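Local coordinates for protein NDP-rhamnosyltransferase (Saccharopolyspora spinosa, PDB 3TSA) that belongs to the GT-B glycosyltransferases, built from two Rossmann-like domains and assembled here as a dimer, at residues A236-A241 against A263-L268; V242-E247 against D348-V353; M2-V7 against W23-S28; S28-L33 against A378-L383. All coordinates share one frame; numbering follows the deposited sequence.

The four contacts fall into two pairs on opposite sides of the chain's centre. Contacts 1 and 2 share helix 236-246 of the C-terminal Rossmann-like domain, with centres about 14 Å apart; their segments alternate along the chain. Contacts 3 and 4 have centres about 5 Å apart, share Ser28 and reach the neighbouring strands 3-7 and 31-36 of the N-terminal sheet. More than 40 Å separates the centre of contact 4 from those of the first pair, yet contact 4 encloses both along the chain, because helix 376-385 returns to the N-terminal domain. This back-crossing ties the two halves of the GT-B fold together, close to the second subunit.

Contact 1 of 4, residues A236-A241 against A263-L268; sequences APLLRA and ALLTDL
The carbonyl oxygen of Leu264 is approached from two quarters: Leu239 CD2, a methyl of the helix, lies 3.9 Å from Leu264 O, and the loop's own Thr266 N gives the same oxygen a weak hydrogen bond of 3.3 Å. With the backbone of Leu265 at phi -93° and psi 78°, that weak bond closes an inverse gamma turn, which bends the loop just where it passes the helix. No hydrogen bond crosses between 236-241 and 263-268; the rest of the contact is leucine packing. A chi1 of -174° turns the fork of Leu238 toward the loop, where Leu238 CD2 meets Leu265 CD2 at 3.8 Å. Leu238 CG stands 4.0 Å from that same Leu265 CD2, the two side chains crossing at about a right angle. Helix 236-246 lies in the crossover between strands 219-224 and 251-256, a beta-alpha-beta unit of the C-terminal Rossmann-like domain, while 263-268 belongs to the connection between strands 251-256 and 272-274. Leu238 and Leu265 both also rest on Ile255 of strand 251-256, and Leu238 reaches Ile223 on the adjoining strand, so their meeting point is buried. Leu238 CD2 is 4.3 Å from Leu264 CD1, and Leu264 in turn touches Pro235, just ahead of the helix. Leu239, by contrast, is exposed and brings a single methyl to the outer margin of the contact.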
loop_
_atom_site.group_PDB
_atom_site.type_symbol
_atom_site.label_atom_id
_atom_site.label_comp_id
_atom_site.label_asym_id
_atom_site.label_seq_id
_atom_site.Cartn_x
_atom_site.Cartn_y
_atom_site.Cartn_z
ATOM N N ALA A 236 -19.172 10.715 -24.221
ATOM C CA ALA A 236 -18.785 10.670 -25.649
ATOM C C ALA A 236 -17.505 9.900 -25.988
ATOM O O ALA A 236 -17.573 9.078 -26.884
ATOM C CB ALA A 236 -18.750 12.082 -26.310
ATOM N N PRO A 237 -16.376 10.105 -25.281
ATOM C CA PRO A 237 -15.137 9.376 -25.672
ATOM C C PRO A 237 -15.240 7.849 -25.436
ATOM O O PRO A 237 -14.801 7.047 -26.288
ATOM C CB PRO A 237 -14.035 10.073 -24.881
ATOM C CG PRO A 237 -14.720 10.616 -23.709
ATOM C CD PRO A 237 -16.096 11.074 -24.201
ATOM N N LEU A 238 -16.021 7.477 -24.426
ATOM C CA LEU A 238 -16.254 6.061 -24.124
ATOM C C LEU A 238 -17.153 5.471 -25.199
ATOM O O LEU A 238 -16.859 4.405 -25.751
ATOM C CB LEU A 238 -16.902 5.892 -22.761
ATOM C CG LEU A 238 -17.105 4.477 -22.193
ATOM C CD1 LEU A 238 -15.768 3.687 -22.065
ATOM C CD2 LEU A 238 -17.890 4.530 -20.852
ATOM N N LEU A 239 -18.231 6.170 -25.533
ATOM C CA LEU A 239 -19.164 5.588 -26.513
ATOM C C LEU A 239 -18.430 5.470 -27.830
ATOM O O LEU A 239 -18.623 4.468 -28.581
ATOM C CB LEU A 239 -20.355 6.557 -26.668
ATOM C CG LEU A 239 -21.254 6.596 -25.429
ATOM C CD1 LEU A 239 -22.375 7.695 -25.545
ATOM C CD2 LEU A 239 -21.821 5.168 -25.160
ATOM N N ARG A 240 -17.638 6.512 -28.155
ATOM C CA ARG A 240 -16.929 6.531 -29.439
ATOM C C ARG A 240 -15.968 5.385 -29.514
ATOM O O ARG A 240 -15.898 4.726 -30.538
ATOM C CB ARG A 240 -16.170 7.842 -29.686
ATOM C CG ARG A 240 -17.114 8.996 -30.064
ATOM C CD ARG A 240 -16.580 10.399 -29.744
ATOM N NE ARG A 240 -17.592 11.438 -30.121
ATOM C CZ ARG A 240 -17.544 12.726 -29.746
ATOM N NH1 ARG A 240 -16.643 13.176 -28.918
ATOM N NH2 ARG A 240 -18.531 13.538 -30.135
ATOM N N ALA A 241 -15.231 5.120 -28.445
ATOM C CA ALA A 241 -14.243 4.017 -28.483
ATOM C C ALA A 241 -14.899 2.661 -28.527
ATOM O O ALA A 241 -14.405 1.765 -29.200
ATOM C CB ALA A 241 -13.295 4.087 -27.210
ATOM N N ALA A 263 -22.991 2.380 -16.154
ATOM C CA ALA A 263 -24.384 2.517 -16.620
ATOM C C ALA A 263 -24.526 3.169 -18.021
ATOM O O ALA A 263 -25.513 2.943 -18.743
ATOM C CB ALA A 263 -25.212 3.285 -15.552
ATOM N N LEU A 264 -23.524 3.942 -18.417
ATOM C CA LEU A 264 -23.454 4.518 -19.763
ATOM C C LEU A 264 -23.434 3.453 -20.900
ATOM O O LEU A 264 -23.757 3.746 -22.047
ATOM C CB LEU A 264 -22.205 5.428 -19.873
ATOM C CG LEU A 264 -21.998 6.570 -18.858
ATOM C CD1 LEU A 264 -20.636 7.288 -19.013
ATOM C CD2 LEU A 264 -23.193 7.628 -18.924
ATOM N N LEU A 265 -23.041 2.228 -20.571
ATOM C CA LEU A 265 -22.833 1.186 -21.552
ATOM C C LEU A 265 -24.059 0.297 -21.774
ATOM O O LEU A 265 -24.074 -0.848 -21.318
ATOM C CB LEU A 265 -21.702 0.289 -21.067
ATOM C CG LEU A 265 -20.346 0.976 -20.891
ATOM C CD1 LEU A 265 -19.342 0.030 -20.219
ATOM C CD2 LEU A 265 -19.872 1.569 -22.236
ATOM N N THR A 266 -25.045 0.756 -22.523
ATOM C CA THR A 266 -26.207 -0.099 -22.804
ATOM C C THR A 266 -26.067 -0.995 -24.042
ATOM O O THR A 266 -25.210 -0.759 -24.913
ATOM C CB THR A 266 -27.480 0.768 -22.899
ATOM O OG1 THR A 266 -27.430 1.634 -24.049
ATOM C CG2 THR A 266 -27.562 1.611 -21.660
ATOM N N ASP A 267 -26.890 -2.043 -24.108
ATOM C CA ASP A 267 -26.910 -2.997 -25.230
ATOM C C ASP A 267 -25.502 -3.374 -25.645
ATOM O O ASP A 267 -25.182 -3.456 -26.827
ATOM C CB ASP A 267 -27.763 -2.511 -26.431
ATOM C CG ASP A 267 -29.251 -2.407 -26.095
ATOM O OD1 ASP A 267 -29.712 -2.826 -25.012
ATOM O OD2 ASP A 267 -29.976 -1.852 -26.918
ATOM N N LEU A 268 -24.677 -3.627 -24.632
ATOM C CA LEU A 268 -23.307 -4.025 -24.803
ATOM C C LEU A 268 -23.244 -5.231 -25.759
ATOM O O LEU A 268 -23.955 -6.207 -25.564
ATOM C CB LEU A 268 -22.710 -4.351 -23.418
ATOM C CG LEU A 268 -21.394 -3.709 -22.908
ATOM C CD1 LEU A 268 -20.466 -4.854 -22.687
ATOM C CD2 LEU A 268 -20.819 -2.695 -23.882
#

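Contact 2 of 4, residues V242-E247 against D348-V353; sequences VAAATE and DSIATV
Ile350 drives one methyl into the backbone of helix 236-246: Ile350 CD1 lies 3.6 Å from Ala245 CA and 3.7 Å from the carbonyl carbon of Ala244. Packing is close here because both facing residues are alanines, whose small side chains let the methyl settle against the main chain; Ile350 CD1 also touches Ala244 CB at 3.9 Å and Ala245 CB at 4.1 Å. An extended chi2 (173°) sends CD1 straight out from its own helix, far enough to reach the main chain of Ala244 and Ala245. The contact buries Ala244 O, which finds no hydrogen-bonding partner in the model. Away from Ile350 CD1 the outer residues turn to solvent: Glu247, Asp348 and Thr352 are exposed, and two threonines turn their hydroxyls back on their own helices. Thr246 OG1 bonds Val242 O at 2.7 Å, and Thr352 OG1 bonds Asp348 O at 2.9 Å, each from the face of the carbonyl opposite to that used by the same threonine's N-H. The far end of Glu247 is tied to His343. Ile350 continues onto Leu289, Ile291 and Leu310, which places helix 343-354 beside helix 236-246 and over strands 289-292 and 309-311 of the C-terminal sheet.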
loop_
_atom_site.group_PDB
_atom_site.type_symbol
_atom_site.label_atom_id
_atom_site.label_comp_id
_atom_site.label_asym_id
_atom_site.label_seq_id
_atom_site.Cartn_x
_atom_site.Cartn_y
_atom_site.Cartn_z
ATOM N N VAL A 242 -15.981 2.489 -27.767
ATOM C CA VAL A 242 -16.712 1.183 -27.717
ATOM C C VAL A 242 -17.278 0.875 -29.130
ATOM O O VAL A 242 -17.159 -0.244 -29.620
ATOM C CB VAL A 242 -17.838 1.217 -26.690
ATOM C CG1 VAL A 242 -18.768 -0.002 -26.922
ATOM C CG2 VAL A 242 -17.166 1.069 -25.313
ATOM N N ALA A 243 -17.815 1.888 -29.795
ATOM C CA ALA A 243 -18.395 1.676 -31.143
ATOM C C ALA A 243 -17.294 1.332 -32.148
ATOM O O ALA A 243 -17.362 0.324 -32.891
ATOM C CB ALA A 243 -19.115 2.933 -31.586
ATOM N N ALA A 244 -16.213 2.114 -32.163
ATOM C CA ALA A 244 -15.155 1.838 -33.099
ATOM C C ALA A 244 -14.540 0.436 -32.848
ATOM O O ALA A 244 -14.259 -0.307 -33.840
ATOM C CB ALA A 244 -14.108 2.937 -32.981
ATOM N N ALA A 245 -14.315 0.078 -31.588
ATOM C CA ALA A 245 -13.637 -1.194 -31.303
ATOM C C ALA A 245 -14.565 -2.360 -31.616
ATOM O O ALA A 245 -14.154 -3.329 -32.260
ATOM C CB ALA A 245 -13.141 -1.299 -29.819
ATOM N N THR A 246 -15.793 -2.303 -31.132
ATOM C CA THR A 246 -16.598 -3.547 -31.176
ATOM C C THR A 246 -17.101 -3.860 -32.588
ATOM O O THR A 246 -17.477 -5.003 -32.883
ATOM C CB THR A 246 -17.779 -3.516 -30.189
ATOM O OG1 THR A 246 -18.630 -2.375 -30.446
ATOM C CG2 THR A 246 -17.265 -3.481 -28.734
ATOM N N GLU A 247 -17.159 -2.848 -33.437
ATOM C CA GLU A 247 -17.562 -3.052 -34.797
ATOM C C GLU A 247 -16.499 -3.664 -35.676
ATOM O O GLU A 247 -16.783 -4.113 -36.759
ATOM C CB GLU A 247 -17.942 -1.709 -35.376
ATOM C CG GLU A 247 -19.306 -1.288 -34.884
ATOM C CD GLU A 247 -19.802 -0.048 -35.632
ATOM O OE1 GLU A 247 -20.599 0.672 -34.996
ATOM O OE2 GLU A 247 -19.376 0.189 -36.817
ATOM N N ASP A 348 -10.561 2.811 -38.538
ATOM C CA ASP A 348 -9.428 2.555 -39.413
ATOM C C ASP A 348 -8.119 2.607 -38.572
ATOM O O ASP A 348 -7.175 1.811 -38.819
ATOM C CB ASP A 348 -9.379 3.574 -40.587
ATOM C CG ASP A 348 -10.381 3.264 -41.677
ATOM O OD1 ASP A 348 -11.017 2.242 -41.640
ATOM O OD2 ASP A 348 -10.554 4.107 -42.576
ATOM N N SER A 349 -8.120 3.444 -37.543
ATOM C CA SER A 349 -6.908 3.604 -36.701
ATOM C C SER A 349 -6.674 2.328 -35.891
ATOM O O SER A 349 -5.537 1.882 -35.699
ATOM C CB SER A 349 -7.064 4.768 -35.733
ATOM O OG SER A 349 -7.030 5.988 -36.424
ATOM N N ILE A 350 -7.732 1.781 -35.350
ATOM C CA ILE A 350 -7.612 0.519 -34.627
ATOM C C ILE A 350 -7.096 -0.577 -35.526
ATOM O O ILE A 350 -6.128 -1.269 -35.178
ATOM C CB ILE A 350 -8.990 0.066 -34.039
ATOM C CG1 ILE A 350 -9.457 1.087 -32.971
ATOM C CG2 ILE A 350 -8.819 -1.351 -33.379
ATOM C CD1 ILE A 350 -10.902 0.838 -32.440
ATOM N N ALA A 351 -7.701 -0.712 -36.704
ATOM C CA ALA A 351 -7.259 -1.710 -37.675
ATOM C C ALA A 351 -5.789 -1.519 -38.054
ATOM O O ALA A 351 -5.086 -2.506 -38.194
ATOM C CB ALA A 351 -8.152 -1.678 -38.970
ATOM N N THR A 352 -5.299 -0.280 -38.167
ATOM C CA THR A 352 -3.974 -0.006 -38.651
ATOM C C THR A 352 -2.971 -0.551 -37.570
ATOM O O THR A 352 -1.973 -1.150 -37.904
ATOM C CB THR A 352 -3.764 1.495 -38.788
ATOM O OG1 THR A 352 -4.475 1.938 -39.967
ATOM C CG2 THR A 352 -2.315 1.781 -38.987
ATOM N N VAL A 353 -3.217 -0.237 -36.316
ATOM C CA VAL A 353 -2.367 -0.741 -35.227
ATOM C C VAL A 353 -2.368 -2.280 -35.144
ATOM O O VAL A 353 -1.287 -2.911 -35.079
ATOM C CB VAL A 353 -2.757 -0.102 -33.829
ATOM C CG1 VAL A 353 -1.829 -0.691 -32.695
ATOM C CG2 VAL A 353 -2.583 1.387 -33.882
#

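Contact 3 of 4, residues M2-V7 against W23-S28; sequences MRVLVV and WALQAS
Leu25 offers both its methyls to the start of the chain, Met2 and Val4 of strand 3-7. Leu25 CD2 meets the terminal methyl of Met2, CE, at 3.6 Å, and Leu25 CD1 lies 4.1 Å from Val4 CG2. Val4 CG2 is also 4.2 Å from Leu25 CD2, so it sits before the fork of the leucine. Both Met2 and Val4 cross the Leu25 side chain at about a right angle. Met2 gets there by bending at its thioether: chi3 of -78° swings CE off the line of the chain and toward the helix.

Around this first shell, Val32 of the adjacent strand and Leu383 of the C-terminal helix 376-385 also touch Leu25, and Val117 and Leu119 of strand 117-121 touch Val4. Met2 and Val4 are placed by backbone hydrogen bonds, Met2 to Glu31 and Val4 to both Glu31 and Leu33; Met2 N also bonds the His30 side chain at ND1. Strand 3-7, helix 19-27 and strand 31-36 form the opening beta-alpha-beta unit of the Rossmann-like domain. Farther out, the helix meets the second subunit, where Trp23 stacks on Trp23 of that chain. With no polar bond between the two segments, the contact rests on burial and dispersion of apolar groups, which is not directional, while the sheet's hydrogen bonds hold the strand side in place.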
loop_
_atom_site.group_PDB
_atom_site.type_symbol
_atom_site.label_atom_id
_atom_site.label_comp_id
_atom_site.label_asym_id
_atom_site.label_seq_id
_atom_site.Cartn_x
_atom_site.Cartn_y
_atom_site.Cartn_z
ATOM N N MET A 2 13.660 9.737 7.754
ATOM C CA MET A 2 12.961 10.897 7.216
ATOM C C MET A 2 11.521 10.806 7.655
ATOM O O MET A 2 10.935 9.725 7.808
ATOM C CB MET A 2 13.004 10.898 5.688
ATOM C CG MET A 2 14.471 11.004 5.127
ATOM S SD MET A 2 14.345 11.093 3.399
ATOM C CE MET A 2 14.051 9.338 3.069
ATOM N N ARG A 3 10.940 11.968 7.817
ATOM C CA ARG A 3 9.500 12.086 7.882
ATOM C C ARG A 3 9.076 12.847 6.615
ATOM O O ARG A 3 9.367 14.049 6.483
ATOM C CB ARG A 3 9.071 12.817 9.140
ATOM C CG ARG A 3 8.825 11.864 10.365
ATOM C CD ARG A 3 7.966 12.531 11.551
ATOM N NE ARG A 3 8.668 13.718 11.954
ATOM C CZ ARG A 3 9.776 13.709 12.709
ATOM N NH1 ARG A 3 10.404 14.859 13.007
ATOM N NH2 ARG A 3 10.256 12.547 13.195
ATOM N N VAL A 4 8.416 12.137 5.684
ATOM C CA VAL A 4 8.060 12.731 4.405
ATOM C C VAL A 4 6.602 13.137 4.371
ATOM O O VAL A 4 5.742 12.243 4.359
ATOM C CB VAL A 4 8.378 11.743 3.230
ATOM C CG1 VAL A 4 8.095 12.415 1.787
ATOM C CG2 VAL A 4 9.798 11.206 3.400
ATOM N N LEU A 5 6.342 14.451 4.203
ATOM C CA LEU A 5 4.946 14.935 4.007
ATOM C C LEU A 5 4.712 15.036 2.515
ATOM O O LEU A 5 5.496 15.784 1.847
ATOM C CB LEU A 5 4.716 16.313 4.661
ATOM C CG LEU A 5 3.294 16.902 4.629
ATOM C CD1 LEU A 5 2.276 15.968 5.300
ATOM C CD2 LEU A 5 3.260 18.279 5.351
ATOM N N VAL A 6 3.675 14.378 2.042
ATOM C CA VAL A 6 3.386 14.325 0.647
ATOM C C VAL A 6 2.240 15.303 0.362
ATOM O O VAL A 6 1.200 15.304 1.080
ATOM C CB VAL A 6 2.993 12.917 0.274
ATOM C CG1 VAL A 6 2.617 12.821 -1.236
ATOM C CG2 VAL A 6 4.098 11.971 0.702
ATOM N N VAL A 7 2.452 16.174 -0.624
ATOM C CA VAL A 7 1.526 17.259 -0.904
ATOM C C VAL A 7 1.095 17.114 -2.358
ATOM O O VAL A 7 1.790 17.584 -3.259
ATOM C CB VAL A 7 2.234 18.586 -0.727
ATOM C CG1 VAL A 7 1.307 19.747 -0.922
ATOM C CG2 VAL A 7 2.887 18.640 0.673
ATOM N N TRP A 23 5.657 3.829 -0.930
ATOM C CA TRP A 23 5.806 2.475 -0.396
ATOM C C TRP A 23 7.297 2.204 -0.291
ATOM O O TRP A 23 7.693 1.589 0.669
ATOM C CB TRP A 23 5.363 1.463 -1.378
ATOM C CG TRP A 23 3.951 1.229 -1.459
ATOM C CD1 TRP A 23 2.970 1.527 -0.488
ATOM C CD2 TRP A 23 3.295 0.581 -2.555
ATOM N NE1 TRP A 23 1.751 1.110 -0.993
ATOM C CE2 TRP A 23 1.926 0.508 -2.234
ATOM C CE3 TRP A 23 3.750 0.017 -3.798
ATOM C CZ2 TRP A 23 0.985 -0.119 -3.131
ATOM C CZ3 TRP A 23 2.832 -0.473 -4.681
ATOM C CH2 TRP A 23 1.455 -0.534 -4.350
ATOM N N ALA A 24 8.108 2.631 -1.294
ATOM C CA ALA A 24 9.589 2.497 -1.201
ATOM C C ALA A 24 10.121 3.139 0.087
ATOM O O ALA A 24 10.992 2.567 0.722
ATOM C CB ALA A 24 10.294 3.167 -2.407
ATOM N N LEU A 25 9.633 4.346 0.399
ATOM C CA LEU A 25 10.010 5.102 1.598
ATOM C C LEU A 25 9.673 4.275 2.851
ATOM O O LEU A 25 10.553 4.062 3.685
ATOM C CB LEU A 25 9.319 6.496 1.609
ATOM C CG LEU A 25 10.024 7.433 0.619
ATOM C CD1 LEU A 25 9.105 8.585 0.272
ATOM C CD2 LEU A 25 11.337 7.979 1.221
ATOM N N GLN A 26 8.431 3.768 2.962
ATOM C CA GLN A 26 8.017 3.072 4.183
ATOM C C GLN A 26 8.762 1.739 4.242
ATOM O O GLN A 26 9.158 1.326 5.335
ATOM C CB GLN A 26 6.502 2.870 4.132
ATOM C CG GLN A 26 5.829 4.257 4.284
ATOM C CD GLN A 26 4.310 4.164 4.592
ATOM O OE1 GLN A 26 3.695 3.169 4.367
ATOM N NE2 GLN A 26 3.795 5.190 5.216
ATOM N N ALA A 27 9.032 1.093 3.098
ATOM C CA ALA A 27 9.740 -0.177 3.114
ATOM C C ALA A 27 11.244 -0.060 3.529
ATOM O O ALA A 27 11.858 -1.070 3.904
ATOM C CB ALA A 27 9.662 -0.838 1.735
ATOM N N SER A 28 11.809 1.134 3.383
ATOM C CA SER A 28 13.136 1.434 3.824
ATOM C C SER A 28 13.208 2.124 5.181
ATOM O O SER A 28 14.230 2.716 5.497
ATOM C CB SER A 28 13.908 2.215 2.775
ATOM O OG SER A 28 13.289 3.402 2.475
#

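Contact 4 of 4, residues S28-L33 against A378-L383; sequences SGHEVL and ALVRTL
Val380 and His30 point at each other from opposite directions, and Ser28 joins them from the turn. Val380 CG1 makes the main contacts: it lies 3.6 Å from His30 NE2 and 3.7 Å from His30 CD2, approaching the imidazole obliquely. The same Val380 CG1 sits only 3.2 Å from Ser28 OG, a tight carbon-oxygen approach. A chi1 of 177° carries CG1 out toward Ser28 and His30, while its sister methyl Val380 CG2 stands 3.8 Å from Ser28 OG. The hydroxyl itself looks back to its helix, where OG lies within hydrogen-bonding distance of both Ala24 O and Leu25 O. Its chi1 of 59° tucks OG between backbone N and carbonyl carbon, close to both acceptors. Helix 19-27 ends here in a Schellman motif, with Gly29 as the C-prime residue at positive phi, His30 N bonding Leu25 O and Gly29 N bonding Gln26 O. As in many GT-B enzymes, the C-terminal helix, here 376-385, crosses back to the N-terminal domain, and it does so at this turn. His30 NE2 bonds Glu384 OE2, one turn beyond Val380, while ND1 bonds Met2 N, so both ring nitrogens are held and the ring's rotation is restrained. His375 of the second subunit packs on Ser28.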
loop_
_atom_site.group_PDB
_atom_site.type_symbol
_atom_site.label_atom_id
_atom_site.label_comp_id
_atom_site.label_asym_id
_atom_site.label_seq_id
_atom_site.Cartn_x
_atom_site.Cartn_y
_atom_site.Cartn_z
ATOM N N SER A 28 11.809 1.134 3.383
ATOM C CA SER A 28 13.136 1.434 3.824
ATOM C C SER A 28 13.208 2.124 5.181
ATOM O O SER A 28 14.230 2.716 5.497
ATOM C CB SER A 28 13.908 2.215 2.775
ATOM O OG SER A 28 13.289 3.402 2.475
ATOM N N GLY A 29 12.135 2.017 5.957
ATOM C CA GLY A 29 12.093 2.495 7.333
ATOM C C GLY A 29 11.737 3.951 7.599
ATOM O O GLY A 29 11.860 4.423 8.741
ATOM N N HIS A 30 11.371 4.716 6.576
ATOM C CA HIS A 30 10.922 6.100 6.793
ATOM C C HIS A 30 9.418 6.234 7.010
ATOM O O HIS A 30 8.637 5.302 6.771
ATOM C CB HIS A 30 11.343 6.968 5.592
ATOM C CG HIS A 30 12.798 6.831 5.258
ATOM N ND1 HIS A 30 13.791 7.359 6.060
ATOM C CD2 HIS A 30 13.428 6.120 4.299
ATOM C CE1 HIS A 30 14.974 7.042 5.558
ATOM N NE2 HIS A 30 14.783 6.260 4.503
ATOM N N GLU A 31 9.014 7.403 7.501
ATOM C CA GLU A 31 7.591 7.615 7.773
ATOM C C GLU A 31 7.043 8.525 6.682
ATOM O O GLU A 31 7.769 9.425 6.202
ATOM C CB GLU A 31 7.435 8.317 9.083
ATOM C CG GLU A 31 7.558 7.382 10.285
ATOM C CD GLU A 31 7.515 8.188 11.531
ATOM O OE1 GLU A 31 8.582 8.732 11.925
ATOM O OE2 GLU A 31 6.365 8.422 12.014
ATOM N N VAL A 32 5.795 8.264 6.287
ATOM C CA VAL A 32 5.173 9.015 5.183
ATOM C C VAL A 32 3.781 9.387 5.615
ATOM O O VAL A 32 3.059 8.555 6.195
ATOM C CB VAL A 32 5.063 8.110 3.995
ATOM C CG1 VAL A 32 4.135 8.696 2.872
ATOM C CG2 VAL A 32 6.573 7.675 3.487
ATOM N N LEU A 33 3.385 10.631 5.356
ATOM C CA LEU A 33 2.015 11.041 5.635
ATOM C C LEU A 33 1.532 11.852 4.432
ATOM O O LEU A 33 2.252 12.777 3.934
ATOM C CB LEU A 33 2.020 11.956 6.888
ATOM C CG LEU A 33 0.658 12.469 7.458
ATOM C CD1 LEU A 33 -0.243 11.319 7.964
ATOM C CD2 LEU A 33 0.818 13.449 8.656
ATOM N N ALA A 378 15.527 2.689 -5.373
ATOM C CA ALA A 378 16.789 3.341 -5.568
ATOM C C ALA A 378 16.770 4.853 -5.309
ATOM O O ALA A 378 17.742 5.395 -4.854
ATOM C CB ALA A 378 17.358 2.974 -6.965
ATOM N N LEU A 379 15.639 5.524 -5.496
ATOM C CA LEU A 379 15.522 6.900 -5.208
ATOM C C LEU A 379 15.520 7.210 -3.742
ATOM O O LEU A 379 15.750 8.365 -3.402
ATOM C CB LEU A 379 14.245 7.564 -5.836
ATOM C CG LEU A 379 14.431 8.134 -7.259
ATOM C CD1 LEU A 379 15.310 9.338 -7.254
ATOM C CD2 LEU A 379 14.939 7.049 -8.240
ATOM N N VAL A 380 15.132 6.268 -2.863
ATOM C CA VAL A 380 15.107 6.602 -1.436
ATOM C C VAL A 380 16.432 7.246 -0.914
ATOM O O VAL A 380 16.391 8.254 -0.217
ATOM C CB VAL A 380 14.769 5.351 -0.599
ATOM C CG1 VAL A 380 14.813 5.701 0.916
ATOM C CG2 VAL A 380 13.373 4.856 -1.025
ATOM N N ARG A 381 17.582 6.745 -1.349
ATOM C CA ARG A 381 18.893 7.369 -1.067
ATOM C C ARG A 381 19.013 8.832 -1.528
ATOM O O ARG A 381 19.495 9.714 -0.774
ATOM C CB ARG A 381 20.010 6.491 -1.672
ATOM C CG ARG A 381 21.360 7.138 -1.755
ATOM C CD ARG A 381 22.038 7.414 -0.402
ATOM N NE ARG A 381 22.560 6.207 0.255
ATOM C CZ ARG A 381 23.451 5.364 -0.276
ATOM N NH1 ARG A 381 23.860 4.302 0.420
ATOM N NH2 ARG A 381 23.921 5.565 -1.507
ATOM N N THR A 382 18.591 9.116 -2.750
ATOM C CA THR A 382 18.590 10.484 -3.197
ATOM C C THR A 382 17.787 11.364 -2.248
ATOM O O THR A 382 18.237 12.466 -1.916
ATOM C CB THR A 382 18.121 10.598 -4.667
ATOM O OG1 THR A 382 18.893 9.659 -5.392
ATOM C CG2 THR A 382 18.386 11.944 -5.222
ATOM N N LEU A 383 16.639 10.863 -1.776
ATOM C CA LEU A 383 15.785 11.674 -0.917
ATOM C C LEU A 383 16.475 11.870 0.439
ATOM O O LEU A 383 16.399 12.942 1.039
ATOM C CB LEU A 383 14.408 10.964 -0.719
ATOM C CG LEU A 383 13.560 10.831 -2.010
ATOM C CD1 LEU A 383 12.121 10.324 -1.804
ATOM C CD2 LEU A 383 13.450 12.114 -2.595
#